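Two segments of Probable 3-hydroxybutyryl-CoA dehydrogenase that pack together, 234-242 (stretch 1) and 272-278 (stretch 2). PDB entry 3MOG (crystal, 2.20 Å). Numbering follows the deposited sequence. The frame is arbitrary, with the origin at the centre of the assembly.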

ATOM      1  N   THR C 234      -5.255 -12.189 -22.512  1.00 46.86           N
ATOM      2  CA  THR C 234      -4.819 -12.898 -21.294  1.00 52.77           C
ATOM      3  C   THR C 234      -5.052 -14.418 -21.372  1.00 58.20           C
ATOM      4  O   THR C 234      -4.233 -15.193 -20.865  1.00 57.11           O
ATOM      5  CB  THR C 234      -5.440 -12.348 -19.989  1.00 54.94           C
ATOM      6  OG1 THR C 234      -6.860 -12.543 -19.983  1.00 51.52           O
ATOM      7  CG2 THR C 234      -5.128 -10.880 -19.813  1.00 58.54           C
ATOM      8  N   ASP C 235      -6.157 -14.833 -22.005  1.00 57.56           N
ATOM      9  CA  ASP C 235      -6.432 -16.262 -22.261  1.00 60.29           C
ATOM     10  C   ASP C 235      -5.389 -16.878 -23.195  1.00 56.61           C
ATOM     11  O   ASP C 235      -4.996 -18.027 -23.026  1.00 62.20           O
ATOM     12  CB  ASP C 235      -7.843 -16.477 -22.830  1.00 54.91           C
ATOM     13  CG  ASP C 235      -8.876 -16.858 -21.762  1.00 61.76           C
ATOM     14  OD1 ASP C 235      -8.586 -16.712 -20.556  1.00 54.10           O
ATOM     15  OD2 ASP C 235      -9.990 -17.309 -22.135  1.00 57.58           O
ATOM     16  N   LEU C 236      -4.913 -16.093 -24.155  1.00 61.93           N
ATOM     17  CA  LEU C 236      -3.910 -16.565 -25.102  1.00 61.44           C
ATOM     18  C   LEU C 236      -2.472 -16.456 -24.617  1.00 59.99           C
ATOM     19  O   LEU C 236      -1.607 -17.171 -25.106  1.00 66.16           O
ATOM     20  CB  LEU C 236      -4.067 -15.837 -26.433  1.00 69.06           C
ATOM     21  CG  LEU C 236      -4.660 -16.697 -27.546  1.00 79.52           C
ATOM     22  CD1 LEU C 236      -5.660 -15.904 -28.360  1.00 83.55           C
ATOM     23  CD2 LEU C 236      -3.545 -17.267 -28.435  1.00 85.81           C
ATOM     24  N   ILE C 237      -2.202 -15.541 -23.688  1.00 61.52           N
ATOM     25  CA  ILE C 237      -0.881 -15.459 -23.070  1.00 56.76           C
ATOM     26  C   ILE C 237      -0.804 -16.555 -22.006  1.00 53.27           C
ATOM     27  O   ILE C 237       0.237 -17.192 -21.821  1.00 52.62           O
ATOM     28  CB  ILE C 237      -0.586 -14.045 -22.484  1.00 56.00           C
ATOM     29  CG1 ILE C 237      -0.349 -13.034 -23.611  1.00 63.85           C
ATOM     30  CG2 ILE C 237       0.668 -14.047 -21.584  1.00 52.36           C
ATOM     31  CD1 ILE C 237      -0.291 -11.583 -23.140  1.00 60.92           C
ATOM     32  N   GLY C 238      -1.927 -16.793 -21.340  1.00 51.06           N
ATOM     33  CA  GLY C 238      -1.973 -17.754 -20.250  1.00 50.21           C
ATOM     34  C   GLY C 238      -2.119 -16.987 -18.963  1.00 53.42           C
ATOM     35  O   GLY C 238      -1.242 -16.191 -18.610  1.00 57.92           O
ATOM     36  N   GLN C 239      -3.237 -17.212 -18.276  1.00 46.88           N
ATOM     37  CA  GLN C 239      -3.570 -16.479 -17.061  1.00 52.16           C
ATOM     38  C   GLN C 239      -2.461 -16.522 -16.027  1.00 53.91           C
ATOM     39  O   GLN C 239      -2.184 -15.511 -15.402  1.00 50.22           O
ATOM     40  CB  GLN C 239      -4.882 -16.974 -16.441  1.00 47.70           C
ATOM     41  CG  GLN C 239      -6.095 -16.820 -17.351  1.00 45.18           C
ATOM     42  CD  GLN C 239      -6.447 -15.375 -17.609  1.00 52.38           C
ATOM     43  OE1 GLN C 239      -6.086 -14.488 -16.839  1.00 45.17           O
ATOM     44  NE2 GLN C 239      -7.160 -15.127 -18.704  1.00 55.71           N
ATOM     45  N   ASP C 240      -1.820 -17.682 -15.882  1.00 55.25           N
ATOM     46  CA  ASP C 240      -0.676 -17.837 -14.983  1.00 55.47           C
ATOM     47  C   ASP C 240       0.483 -16.897 -15.316  1.00 51.30           C
ATOM     48  O   ASP C 240       1.063 -16.304 -14.415  1.00 54.74           O
ATOM     49  CB  ASP C 240      -0.203 -19.303 -14.919  1.00 53.04           C
ATOM     50  CG  ASP C 240       0.199 -19.876 -16.292  1.00 56.64           C
ATOM     51  OD1 ASP C 240      -0.253 -19.374 -17.349  1.00 58.99           O
ATOM     52  OD2 ASP C 240       0.977 -20.847 -16.307  1.00 67.22           O
ATOM     53  N   VAL C 241       0.790 -16.749 -16.605  1.00 50.54           N
ATOM     54  CA  VAL C 241       1.930 -15.942 -17.056  1.00 51.91           C
ATOM     55  C   VAL C 241       1.646 -14.443 -16.880  1.00 53.07           C
ATOM     56  O   VAL C 241       2.468 -13.712 -16.314  1.00 58.62           O
ATOM     57  CB  VAL C 241       2.319 -16.269 -18.533  1.00 56.56           C
ATOM     58  CG1 VAL C 241       3.531 -15.439 -18.996  1.00 50.56           C
ATOM     59  CG2 VAL C 241       2.615 -17.773 -18.703  1.00 53.64           C
ATOM     60  N   ASN C 242       0.466 -14.008 -17.325  1.00 44.83           N
ATOM     61  CA  ASN C 242       0.100 -12.592 -17.312  1.00 47.89           C
ATOM     62  C   ASN C 242      -0.076 -12.082 -15.886  1.00 47.11           C
ATOM     63  O   ASN C 242       0.341 -10.967 -15.579  1.00 47.67           O
ATOM     64  CB  ASN C 242      -1.112 -12.354 -18.228  1.00 43.81           C
ATOM     65  CG  ASN C 242      -1.678 -10.940 -18.151  1.00 47.47           C
ATOM     66  OD1 ASN C 242      -2.533 -10.648 -17.305  1.00 46.24           O
ATOM     67  ND2 ASN C 242      -1.262 -10.073 -19.088  1.00 42.12           N
ATOM     68  N   GLY C 272      -6.729 -23.124 -11.835  1.00 61.06           N
ATOM     69  CA  GLY C 272      -6.139 -23.843 -12.973  1.00 55.83           C
ATOM     70  C   GLY C 272      -6.824 -23.587 -14.303  1.00 57.76           C
ATOM     71  O   GLY C 272      -6.606 -24.325 -15.256  1.00 64.10           O
ATOM     72  N   ARG C 273      -7.658 -22.547 -14.368  1.00 55.94           N
ATOM     73  CA  ARG C 273      -8.322 -22.149 -15.607  1.00 57.84           C
ATOM     74  C   ARG C 273      -7.456 -21.141 -16.374  1.00 57.51           C
ATOM     75  O   ARG C 273      -7.764 -19.943 -16.399  1.00 54.64           O
ATOM     76  CB  ARG C 273      -9.698 -21.539 -15.314  1.00 56.80           C
ATOM     77  CG  ARG C 273     -10.707 -22.507 -14.763  1.00 59.78           C
ATOM     78  CD  ARG C 273     -12.085 -21.877 -14.681  1.00 60.09           C
ATOM     79  NE  ARG C 273     -13.027 -22.764 -14.003  1.00 67.47           N
ATOM     80  CZ  ARG C 273     -14.326 -22.527 -13.856  1.00 67.90           C
ATOM     81  NH1 ARG C 273     -15.083 -23.404 -13.209  1.00 76.38           N
ATOM     82  NH2 ARG C 273     -14.871 -21.418 -14.340  1.00 73.63           N
ATOM     83  N   LEU C 274      -6.398 -21.637 -17.017  1.00 59.94           N
ATOM     84  CA  LEU C 274      -5.299 -20.780 -17.500  1.00 59.72           C
ATOM     85  C   LEU C 274      -5.482 -20.207 -18.900  1.00 59.89           C
ATOM     86  O   LEU C 274      -4.609 -19.491 -19.400  1.00 60.31           O
ATOM     87  CB  LEU C 274      -3.956 -21.512 -17.425  1.00 53.12           C
ATOM     88  CG  LEU C 274      -3.574 -22.289 -16.160  1.00 61.52           C
ATOM     89  CD1 LEU C 274      -2.276 -23.075 -16.404  1.00 55.17           C
ATOM     90  CD2 LEU C 274      -3.451 -21.389 -14.929  1.00 62.72           C
ATOM     91  N   GLY C 275      -6.607 -20.511 -19.534  1.00 60.85           N
ATOM     92  CA  GLY C 275      -6.899 -19.952 -20.850  1.00 63.47           C
ATOM     93  C   GLY C 275      -6.952 -21.004 -21.932  1.00 68.51           C
ATOM     94  O   GLY C 275      -7.462 -22.113 -21.707  1.00 66.68           O
ATOM     95  N   LYS C 276      -6.428 -20.643 -23.102  1.00 66.51           N
ATOM     96  CA  LYS C 276      -6.446 -21.505 -24.280  1.00 71.34           C
ATOM     97  C   LYS C 276      -5.764 -22.839 -23.996  1.00 70.53           C
ATOM     98  O   LYS C 276      -6.342 -23.898 -24.249  1.00 73.23           O
ATOM     99  CB  LYS C 276      -5.764 -20.802 -25.461  1.00 70.12           C
ATOM    100  CG  LYS C 276      -5.866 -21.543 -26.793  1.00 76.09           C
ATOM    101  CD  LYS C 276      -5.098 -20.814 -27.896  1.00 82.98           C
ATOM    102  CE  LYS C 276      -5.449 -21.347 -29.286  1.00 83.58           C
ATOM    103  NZ  LYS C 276      -4.896 -20.476 -30.374  1.00 81.68           N
ATOM    104  N   LYS C 277      -4.556 -22.763 -23.432  1.00 71.45           N
ATOM    105  CA  LYS C 277      -3.675 -23.912 -23.196  1.00 73.27           C
ATOM    106  C   LYS C 277      -4.318 -25.026 -22.354  1.00 72.36           C
ATOM    107  O   LYS C 277      -3.932 -26.187 -22.468  1.00 73.66           O
ATOM    108  CB  LYS C 277      -2.359 -23.451 -22.541  1.00 74.00           C
ATOM    109  CG  LYS C 277      -2.510 -23.002 -21.074  1.00 76.32           C
ATOM    110  CD  LYS C 277      -1.198 -23.031 -20.308  1.00 79.03           C
ATOM    111  CE  LYS C 277      -0.775 -21.643 -19.901  1.00 71.91           C
ATOM    112  NZ  LYS C 277       0.672 -21.575 -19.581  1.00 73.76           N
ATOM    113  N   SER C 278      -5.288 -24.662 -21.517  1.00 69.10           N
ATOM    114  CA  SER C 278      -5.992 -25.626 -20.686  1.00 71.05           C
ATOM    115  C   SER C 278      -7.483 -25.723 -21.039  1.00 70.09           C
ATOM    116  O   SER C 278      -8.265 -26.326 -20.297  1.00 71.57           O
ATOM    117  CB  SER C 278      -5.768 -25.326 -19.189  1.00 73.71           C
ATOM    118  OG  SER C 278      -6.153 -24.007 -18.832  1.00 65.97           O
TER
HETATM  119  O   HOH W   1      -3.025 -20.141 -22.891  1.00 55.58           O
HETATM  120  O   HOH W   2       1.302 -19.712 -21.671  1.00 73.89           O

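Contact between residues 234-242 and 272-278 of Probable 3-hydroxybutyryl-CoA dehydrogenase, burying 395 Å² summed over both sides. Stretch 1 is two helical segments broken at Gly 238; stretch 2 lies against the break, and two main-chain hydrogen bonds fix it there. Lys 276 N donates to Asp 235 O (3.0 Å, 170° at the hydrogen), and Gln 239 N, in the first turn of the second helix, donates to Leu 274 O (2.9 Å, 163°). Each acceptor also receives a CA-H...O contact from a glycine: Gly 275 CA to Asp 235 O, 3.5 Å, and Gly 238 CA to Leu 274 O, 3.3 Å.

Both glycines have positive phi, and a CB on either would be jammed against the preceding carbonyl oxygen. At Gly 275 an ideal CB would also lie 2.2 Å from Asp 235 O, a clash; the bare CA is what lets the backbones close to 4.0 Å between Asp 235 CA and Gly 275 CA. At Gly 238 an ideal CB would sit a tight 3.0 Å from Lys 277 CE, in space the lysine chain now uses.

Gln 239 points its CB toward stretch 2 but does not extend across it. With chi1 and chi2 both m, the chain folds back along its own stretch, so that Gln 239 NE2 donates to Thr 234 OG1 (2.9 Å) and to Asp 235 OD1 (2.8 Å). The amide thus ties the second helical segment to the first across Gly 238, while Gln 239 CG remains at the interface, 3.7 Å from Arg 273 O. Asp 235 holds an off-rotamer chi1 of -97°; its carboxylate takes the Gln 239 bond and has further partners elsewhere in the structure.

Asp 240 adopts chi1 p, which brings OD1 within 2.9 Å of Val 241 N, a weak bond to the next residue's amide. The same carboxylate forms a salt bridge with Lys 277, NZ lying 3.3 Å from Asp 240 OD1 and 3.4 Å from Asp 240 OD2; both hydrogen bonds are weak. The CB of Lys 277 points sideways, and the chain reaches its partner through chi1 p and an off-rotamer chi3 of 115°, carrying CE past Gly 238 CA at 4.1 Å. Water 2 bridges the two stretches, accepting from Lys 277 NZ (2.9 Å) and donating to Ile 237 O (2.7 Å). Water 1 bridges the backbones, donating to Asp 235 O (2.9 Å) and accepting from Lys 277 N (3.1 Å).

Leu 274, in the m,t conformation, sets CD2 3.9 Å from Asp 240 CB, an apolar contact beside the salt bridge. Leu 274 N donates to Ser 278 OG (3.0 Å), the serine being chi1 p. At the other end, Lys 276 is extended, all four chi angles t, and its methylenes run alongside Leu 236, with CD 3.9 Å from Leu 236 CD2. The leucine's CB points away; chi1 of -107° and chi2 of 139°, both off-rotamer, accompany the return of its tip to the lysine chain.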